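Local coordinates for protein nadb-ler3 (Gallus gallus, PDB 3WXB) that reduces carbonyl compounds with NAD(P)H as a short-chain dehydrogenase/reductase of the Rossmann fold, found in chicken fatty liver, at residues A[156-161]-A[170-175]. Numbering follows the deposited sequence.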
loop_
_atom_site.group_PDB
_atom_site.type_symbol
_atom_site.label_atom_id
_atom_site.label_comp_id
_atom_site.label_asym_id
_atom_site.label_seq_id
_atom_site.Cartn_x
_atom_site.Cartn_y
_atom_site.Cartn_z
ATOM N N LYS A 156 -15.315 3.122 19.763
ATOM C CA LYS A 156 -14.915 2.754 21.101
ATOM C C LYS A 156 -16.091 2.785 22.047
ATOM O O LYS A 156 -16.138 1.992 22.979
ATOM C CB LYS A 156 -13.910 3.739 21.643
ATOM C CG LYS A 156 -12.485 3.551 21.151
ATOM C CD LYS A 156 -11.629 4.605 21.904
ATOM C CE LYS A 156 -10.213 4.601 21.404
ATOM N NZ LYS A 156 -9.471 5.660 22.156
ATOM N N LYS A 157 -16.974 3.766 21.863
ATOM C CA LYS A 157 -18.213 3.834 22.646
ATOM C C LYS A 157 -19.095 2.603 22.392
ATOM O O LYS A 157 -19.652 2.009 23.369
ATOM C CB LYS A 157 -19.018 5.143 22.391
ATOM C CG LYS A 157 -20.259 5.285 23.387
ATOM C CD LYS A 157 -19.889 6.180 24.617
ATOM C CE LYS A 157 -20.255 7.725 24.388
ATOM N NZ LYS A 157 -19.757 8.401 23.081
ATOM N N ALA A 158 -19.202 2.186 21.126
ATOM C CA ALA A 158 -19.927 0.949 20.824
ATOM C C ALA A 158 -19.311 -0.297 21.499
ATOM O O ALA A 158 -20.052 -1.185 21.931
ATOM C CB ALA A 158 -20.116 0.721 19.311
ATOM N N ALA A 159 -17.983 -0.360 21.546
ATOM C CA ALA A 159 -17.251 -1.464 22.165
ATOM C C ALA A 159 -17.535 -1.465 23.669
ATOM O O ALA A 159 -17.781 -2.505 24.242
ATOM C CB ALA A 159 -15.737 -1.305 21.939
ATOM N N GLN A 160 -17.502 -0.296 24.272
ATOM C CA GLN A 160 -17.801 -0.107 25.674
ATOM C C GLN A 160 -19.226 -0.465 26.067
ATOM O O GLN A 160 -19.490 -0.792 27.184
ATOM C CB GLN A 160 -17.554 1.325 26.036
ATOM C CG GLN A 160 -16.189 1.572 26.376
ATOM C CD GLN A 160 -15.833 2.992 26.231
ATOM O OE1 GLN A 160 -16.681 3.847 26.108
ATOM N NE2 GLN A 160 -14.571 3.263 26.224
ATOM N N GLU A 161 -20.120 -0.371 25.121
ATOM C CA GLU A 161 -21.516 -0.739 25.295
ATOM C C GLU A 161 -21.731 -2.243 25.403
ATOM O O GLU A 161 -22.771 -2.668 25.871
ATOM C CB GLU A 161 -22.431 -0.163 24.176
ATOM C CG GLU A 161 -22.767 1.312 24.334
ATOM C CD GLU A 161 -23.227 1.991 23.015
ATOM O OE1 GLU A 161 -23.384 1.333 21.960
ATOM O OE2 GLU A 161 -23.454 3.221 23.042
ATOM N N SER A 170 -20.979 -7.055 14.962
ATOM C CA SER A 170 -22.210 -6.554 15.596
ATOM C C SER A 170 -21.807 -5.629 16.750
ATOM O O SER A 170 -22.580 -4.766 17.154
ATOM C CB SER A 170 -23.104 -7.700 16.117
ATOM O OG SER A 170 -23.740 -8.410 15.053
ATOM N N LYS A 171 -20.597 -5.779 17.258
ATOM C CA LYS A 171 -20.116 -4.983 18.399
ATOM C C LYS A 171 -19.454 -3.629 17.970
ATOM O O LYS A 171 -20.034 -2.543 18.125
ATOM C CB LYS A 171 -19.214 -5.864 19.267
ATOM C CG LYS A 171 -18.410 -5.132 20.413
ATOM C CD LYS A 171 -17.554 -6.116 21.229
ATOM C CE LYS A 171 -16.839 -5.350 22.316
ATOM N NZ LYS A 171 -16.126 -6.241 23.284
ATOM N N ALA A 172 -18.231 -3.673 17.435
ATOM C CA ALA A 172 -17.589 -2.453 16.948
ATOM C C ALA A 172 -16.604 -2.939 15.915
ATOM O O ALA A 172 -15.713 -3.730 16.262
ATOM C CB ALA A 172 -16.839 -1.744 18.064
ATOM N N ALA A 173 -16.759 -2.504 14.669
ATOM C CA ALA A 173 -15.926 -3.046 13.546
ATOM C C ALA A 173 -15.611 -1.950 12.495
ATOM O O ALA A 173 -16.461 -1.106 12.243
ATOM C CB ALA A 173 -16.647 -4.194 12.826
ATOM N N ILE A 174 -14.449 -2.026 11.883
ATOM C CA ILE A 174 -14.085 -1.274 10.708
ATOM C C ILE A 174 -13.933 -2.266 9.567
ATOM O O ILE A 174 -13.216 -3.206 9.661
ATOM C CB ILE A 174 -12.773 -0.496 10.917
ATOM C CG1 ILE A 174 -12.924 0.562 11.993
ATOM C CG2 ILE A 174 -12.294 0.104 9.625
ATOM C CD1 ILE A 174 -11.681 0.977 12.599
ATOM N N ILE A 175 -14.655 -2.031 8.510
ATOM C CA ILE A 175 -14.620 -2.843 7.354
ATOM C C ILE A 175 -13.974 -2.035 6.212
ATOM O O ILE A 175 -14.490 -1.053 5.807
ATOM C CB ILE A 175 -16.030 -3.281 6.914
ATOM C CG1 ILE A 175 -16.835 -3.800 8.088
ATOM C CG2 ILE A 175 -15.981 -4.248 5.776
ATOM C CD1 ILE A 175 -16.044 -4.714 8.967
HETATM O O HOH W 1 -15.104 -4.029 24.838
#
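Ala159 and Ala172 bring the two backbones together, their CA atoms 5.3 Å apart, where the C-terminal part of helix 130-160 meets the lead-in to strand 173-177. No direct hydrogen bond joins 156-161 to 170-175. The helical turn is held by its own bonds, such as Gln160 N to Lys156 O, while Ala172 and the strand that follows bond laterally to the flanking chain: Ala172 with Phe222, Ile174 with Phe222 and Val224, Ala173 with Asn111 and Leu113.

The small side chains are consistent with so close an approach. The CB of Ala172 points at the helix and lies 4.1 Å from Ala159 CB and 4.3 Å from Ala158 CB, touching both consecutive helical residues. It also comes within 3.9 Å of Ala159 N, that is, against the helical backbone itself. In return Ala158 directs its CB at the strand lead-in and meets the carbonyl of Lys171, CB to O 3.5 Å.

Lys171 reaches the helix by a different route. Its CG stands anti to the backbone N (chi1 170°) and the chain beyond is fully extended, which carries the aliphatic CE alongside the backbone of Ala159, 3.6 Å from Ala159 O. One water links the lysine to the helix, accepting from Lys171 NZ at 2.9 Å and donating to Ala159 O at 3.1 Å. The same ammonium donates to Gly166 O and, weakly, to Asn162 O, both in the chain between the segments.

The evidence thus separates methyl packing of Ala158, Ala159 and Ala172 from the polar end of Lys171, in a buried join between a Rossmann-fold helix and the next strand, away from the NADPH site. Those acceptors probably offset the cost of burying the lysine charge, and one side chain links Ala159, by way of the water, to the connecting loop at Gly166.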